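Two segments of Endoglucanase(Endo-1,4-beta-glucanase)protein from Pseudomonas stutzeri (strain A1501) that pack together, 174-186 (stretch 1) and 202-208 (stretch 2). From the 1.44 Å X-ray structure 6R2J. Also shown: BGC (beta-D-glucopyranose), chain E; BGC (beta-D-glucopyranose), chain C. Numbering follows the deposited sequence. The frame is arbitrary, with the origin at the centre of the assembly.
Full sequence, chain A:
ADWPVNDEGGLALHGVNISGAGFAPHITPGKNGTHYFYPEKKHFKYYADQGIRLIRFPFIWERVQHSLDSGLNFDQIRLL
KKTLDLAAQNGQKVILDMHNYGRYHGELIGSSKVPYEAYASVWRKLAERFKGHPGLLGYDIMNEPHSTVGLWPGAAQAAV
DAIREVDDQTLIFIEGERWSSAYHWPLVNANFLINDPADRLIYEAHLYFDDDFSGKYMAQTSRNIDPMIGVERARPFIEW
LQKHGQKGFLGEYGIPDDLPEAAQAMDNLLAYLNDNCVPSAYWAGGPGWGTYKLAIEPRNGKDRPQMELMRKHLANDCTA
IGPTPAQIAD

Stretch 1, residues 174-186: IEGERWSSAYHWP
Stretch 2 (202-208) IYEAHLY

Stretch 2 is extended throughout, and its first part is a strand; stretch 1 meets it twice, first as a parallel strand and again after a loop. Ile-174 (phi/psi -111/117) lies beside Tyr-203 (-96/146), with CA atoms 4.7 Å apart. Two hydrogen bonds from Ile-174 straddle Tyr-203, as parallel pairing requires: Ile-174 N donates to Ile-202 O (2.8 Å), and Glu-204 N donates to Ile-174 O (2.8 Å). Glu-175 then draws level with Glu-204, CA to CA 4.9 Å.

Stretch 1 next leaves the strand. Arg-178, Trp-179 and Ser-180 all have positive phi (55/46, 64/26, 50/40), forming a tight turn in which Ser-181 N bonds to Arg-178 O (3.2 Å). This brings the backbone back beside stretch 2, where His-206 N donates to Ser-180 O (2.7 Å) and Ala-182 N to His-206 O (3.0 Å). Ser-181 and His-206 face each other in this single bridge, CA to CA 5.2 Å. Residues 182-184 have helical phi/psi and lead into the helix containing Trp-185 and Pro-186.

Gly-176 suits its position because an ideal CB would lie 3.1 Å from Trp-185 CH2. Its N donates to Ser-180 OG (3.2 Å). Ser-180, chi1 t, directs its CB toward stretch 2; its short side chain lets OG accept from Gly-176 N and also lie 2.6 Å from Glu-204 O.

Ile-174 (m, m) and Tyr-203 (chi1 m) share one face of the sheet, with Ile-174 CB 3.9 Å from Tyr-203 CD2. Both are buried: Ile-174 and the Tyr-203 ring supply apolar surface, while Tyr-203 OH is hydrogen-bonded elsewhere in the structure. Together the stretches bury 566 Å², both sides summed. Trp-185, chi1 t and chi2 -81°, extends its large ring across this region: CZ2 is 4.1 Å from Tyr-203 CD2, which lies at the indole edge, and CE3 is 3.8 Å from Ala-205 CB. Small side chains permit close approach here, Ala-182 CB lying 3.6 Å from Ala-205 CB and 4.0 Å from Leu-207 CD1.

Glu-175 (m, t) and Glu-204 (t, t) occupy the other face, their OE2 atoms 3.5 Å apart. These like charges are buried, but His-206 (chi1 m) donates from NE2 to Glu-204 OE2 (3.0 Å), while Glu-175 has partners elsewhere in the structure.

Sugar binding, as expected of an endoglucanase, uses the same loop. Arg-178 NH2 donates to O6 of the chain C glucose (2.6 Å), and that sugar's C3 lies over one face of the Trp-179 ring, 3.7 Å from Trp-179 CD2. His-206 CB approaches O4 of the chain E glucose to 2.8 Å.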

# COMPACT_ATOMS: atom_id res chain seq x y z
N ILE A 174 7.95 -0.15 4.55
CA ILE A 174 9.09 0.36 3.81
C ILE A 174 9.06 -0.23 2.40
O ILE A 174 9.21 -1.45 2.21
CB ILE A 174 10.41 0.04 4.52
CG1 ILE A 174 10.40 0.53 5.98
CG2 ILE A 174 11.62 0.66 3.75
CD1 ILE A 174 10.29 2.03 6.17
N GLU A 175 8.93 0.64 1.41
CA GLU A 175 9.13 0.30 0.01
C GLU A 175 10.59 0.56 -0.41
O GLU A 175 11.37 1.26 0.27
CB GLU A 175 8.14 1.12 -0.85
CG GLU A 175 6.69 0.82 -0.44
CD GLU A 175 5.65 1.43 -1.34
OE1 GLU A 175 5.84 1.39 -2.56
OE2 GLU A 175 4.62 1.94 -0.79
N GLY A 176 10.96 -0.05 -1.54
CA GLY A 176 12.26 0.10 -2.13
C GLY A 176 12.22 0.78 -3.49
O GLY A 176 11.18 1.14 -4.04
N GLU A 177 13.41 0.94 -4.04
CA GLU A 177 13.65 1.60 -5.30
C GLU A 177 13.10 0.76 -6.48
O GLU A 177 12.47 -0.31 -6.31
CB GLU A 177 15.15 1.96 -5.34
CG GLU A 177 15.78 2.58 -6.54
CD GLU A 177 15.22 3.92 -6.98
OE1 GLU A 177 14.56 3.85 -8.01
OE2 GLU A 177 15.46 5.01 -6.38
N ARG A 178 13.26 1.33 -7.68
CA ARG A 178 12.69 0.77 -8.89
C ARG A 178 11.19 0.54 -8.77
O ARG A 178 10.66 -0.52 -9.14
CB ARG A 178 13.38 -0.53 -9.31
CG ARG A 178 13.34 -0.74 -10.83
CD ARG A 178 13.10 -2.20 -11.17
NE ARG A 178 12.56 -2.33 -12.54
CZ ARG A 178 11.34 -1.95 -12.90
NH1 ARG A 178 10.49 -1.43 -11.98
NH2 ARG A 178 10.96 -2.08 -14.18
N TRP A 179 10.49 1.55 -8.26
CA TRP A 179 9.03 1.53 -8.11
C TRP A 179 8.57 0.45 -7.13
O TRP A 179 7.45 -0.06 -7.24
CB TRP A 179 8.28 1.42 -9.44
CG TRP A 179 8.71 2.43 -10.50
CD1 TRP A 179 9.82 2.34 -11.30
CD2 TRP A 179 8.03 3.65 -10.89
NE1 TRP A 179 9.88 3.43 -12.16
CE2 TRP A 179 8.79 4.23 -11.94
CE3 TRP A 179 6.88 4.30 -10.47
CZ2 TRP A 179 8.40 5.43 -12.57
CZ3 TRP A 179 6.50 5.49 -11.10
CH2 TRP A 179 7.26 6.03 -12.13
N SER A 180 9.44 0.07 -6.20
CA SER A 180 9.19 -1.03 -5.26
C SER A 180 8.71 -2.29 -5.98
O SER A 180 7.87 -3.03 -5.47
CB SER A 180 8.23 -0.63 -4.15
OG SER A 180 8.49 -1.44 -3.01
N SER A 181 9.32 -2.57 -7.12
CA SER A 181 9.11 -3.83 -7.83
C SER A 181 9.55 -5.04 -7.01
O SER A 181 10.68 -5.11 -6.53
CB SER A 181 9.92 -3.78 -9.13
OG SER A 181 9.94 -5.04 -9.75
N ALA A 182 8.65 -6.01 -6.92
CA ALA A 182 8.96 -7.25 -6.22
C ALA A 182 9.96 -8.10 -7.00
O ALA A 182 10.90 -8.67 -6.42
CB ALA A 182 7.67 -8.02 -5.99
N TYR A 183 9.79 -8.19 -8.32
CA TYR A 183 10.68 -9.01 -9.14
C TYR A 183 12.12 -8.52 -9.05
O TYR A 183 13.07 -9.31 -8.96
CB TYR A 183 10.17 -8.99 -10.59
CG TYR A 183 11.07 -9.73 -11.53
CD1 TYR A 183 11.08 -11.13 -11.56
CD2 TYR A 183 11.96 -9.04 -12.36
CE1 TYR A 183 11.95 -11.81 -12.40
CE2 TYR A 183 12.84 -9.73 -13.18
CZ TYR A 183 12.81 -11.10 -13.19
OH TYR A 183 13.67 -11.78 -14.01
N HIS A 184 12.30 -7.20 -9.06
CA HIS A 184 13.61 -6.59 -9.10
C HIS A 184 14.22 -6.39 -7.73
O HIS A 184 15.39 -5.97 -7.65
CB HIS A 184 13.54 -5.23 -9.83
CG HIS A 184 13.06 -5.32 -11.26
ND1 HIS A 184 11.76 -5.07 -11.64
CD2 HIS A 184 13.73 -5.64 -12.39
CE1 HIS A 184 11.65 -5.24 -12.95
NE2 HIS A 184 12.83 -5.58 -13.43
N TRP A 185 13.46 -6.67 -6.66
CA TRP A 185 13.86 -6.33 -5.30
C TRP A 185 15.27 -6.80 -4.94
O TRP A 185 16.04 -5.99 -4.40
CB TRP A 185 12.80 -6.93 -4.36
CG TRP A 185 12.97 -6.44 -3.01
CD1 TRP A 185 13.86 -6.90 -2.08
CD2 TRP A 185 12.27 -5.37 -2.41
NE1 TRP A 185 13.78 -6.14 -0.94
CE2 TRP A 185 12.79 -5.21 -1.10
CE3 TRP A 185 11.25 -4.52 -2.84
CZ2 TRP A 185 12.31 -4.22 -0.22
CZ3 TRP A 185 10.77 -3.55 -1.96
CH2 TRP A 185 11.30 -3.41 -0.67
N PRO A 186 15.65 -8.05 -5.20
CA PRO A 186 16.96 -8.52 -4.71
C PRO A 186 18.11 -7.88 -5.44
O PRO A 186 19.23 -7.90 -4.93
CB PRO A 186 16.95 -10.03 -4.99
CG PRO A 186 15.60 -10.37 -5.36
CD PRO A 186 14.87 -9.13 -5.83
N ILE A 202 7.80 -3.49 8.24
CA ILE A 202 7.50 -4.48 7.21
C ILE A 202 7.91 -3.89 5.87
O ILE A 202 7.70 -2.70 5.61
CB ILE A 202 6.02 -4.92 7.23
CG1 ILE A 202 5.73 -5.53 8.62
CG2 ILE A 202 5.74 -5.87 6.11
CD1 ILE A 202 4.22 -5.59 8.97
N TYR A 203 8.49 -4.73 5.01
CA TYR A 203 8.94 -4.33 3.68
C TYR A 203 7.85 -4.66 2.68
O TYR A 203 7.10 -5.62 2.85
CB TYR A 203 10.24 -5.00 3.31
CG TYR A 203 11.35 -4.48 4.16
CD1 TYR A 203 11.62 -5.06 5.40
CD2 TYR A 203 12.10 -3.36 3.77
CE1 TYR A 203 12.63 -4.58 6.20
CE2 TYR A 203 13.13 -2.88 4.56
CZ TYR A 203 13.39 -3.49 5.78
OH TYR A 203 14.42 -3.05 6.59
N GLU A 204 7.74 -3.82 1.68
CA GLU A 204 6.55 -3.82 0.85
C GLU A 204 6.98 -3.59 -0.58
O GLU A 204 7.66 -2.60 -0.87
CB GLU A 204 5.58 -2.69 1.20
CG GLU A 204 4.59 -2.45 0.06
CD GLU A 204 3.61 -1.30 0.36
OE1 GLU A 204 3.70 -0.67 1.46
OE2 GLU A 204 2.77 -1.03 -0.50
N ALA A 205 6.52 -4.47 -1.47
CA ALA A 205 6.76 -4.40 -2.90
C ALA A 205 5.41 -4.44 -3.62
O ALA A 205 4.39 -4.84 -3.05
CB ALA A 205 7.60 -5.57 -3.42
N HIS A 206 5.47 -4.08 -4.91
CA HIS A 206 4.35 -4.05 -5.84
C HIS A 206 4.64 -5.02 -6.96
O HIS A 206 5.80 -5.31 -7.26
CB HIS A 206 4.14 -2.64 -6.38
CG HIS A 206 3.75 -1.67 -5.32
ND1 HIS A 206 3.63 -0.32 -5.52
CD2 HIS A 206 3.46 -1.88 -4.01
CE1 HIS A 206 3.30 0.27 -4.39
NE2 HIS A 206 3.14 -0.66 -3.46
N LEU A 207 3.58 -5.55 -7.56
CA LEU A 207 3.76 -6.60 -8.54
C LEU A 207 2.56 -6.63 -9.48
O LEU A 207 1.43 -6.84 -9.03
CB LEU A 207 3.92 -7.96 -7.83
CG LEU A 207 4.18 -9.25 -8.63
CD1 LEU A 207 4.82 -10.28 -7.66
CD2 LEU A 207 2.90 -9.77 -9.29
N TYR A 208 2.82 -6.45 -10.76
CA TYR A 208 1.81 -6.56 -11.79
C TYR A 208 2.25 -7.60 -12.81
O TYR A 208 3.37 -8.11 -12.80
CB TYR A 208 1.55 -5.19 -12.42
CG TYR A 208 0.88 -4.22 -11.48
CD1 TYR A 208 -0.50 -4.19 -11.35
CD2 TYR A 208 1.64 -3.31 -10.73
CE1 TYR A 208 -1.12 -3.28 -10.50
CE2 TYR A 208 1.04 -2.42 -9.85
CZ TYR A 208 -0.34 -2.38 -9.75
OH TYR A 208 -0.96 -1.48 -8.92
C2 BGC E . 7.56 -1.44 -11.55
C3 BGC E . 7.36 -1.96 -10.16
C4 BGC E . 6.05 -1.36 -9.74
C5 BGC E . 5.02 -1.14 -10.80
C6 BGC E . 3.85 -0.60 -10.03
C1 BGC E . 6.46 -1.05 -12.57
O2 BGC E . 8.68 -2.25 -12.10
O3 BGC E . 8.40 -1.57 -9.26
O4 BGC E . 5.78 -2.24 -8.67
O5 BGC E . 5.58 -0.14 -11.78
O6 BGC E . 2.99 0.07 -10.98
C2 BGC C . 6.04 2.58 -14.81
C3 BGC C . 6.33 1.72 -13.61
C4 BGC C . 6.88 0.48 -14.25
C5 BGC C . 8.15 0.72 -15.12
C6 BGC C . 8.65 -0.52 -15.90
C1 BGC C . 7.36 3.03 -15.46
O1 BGC C . 7.26 3.99 -16.47
O2 BGC C . 5.34 3.78 -14.51
O3 BGC C . 5.20 1.28 -12.84
O4 BGC C . 7.33 -0.63 -13.48
O5 BGC C . 8.16 1.87 -16.05
O6 BGC C . 8.52 -1.64 -15.04
O HOH W 1 7.54 -6.53 -9.88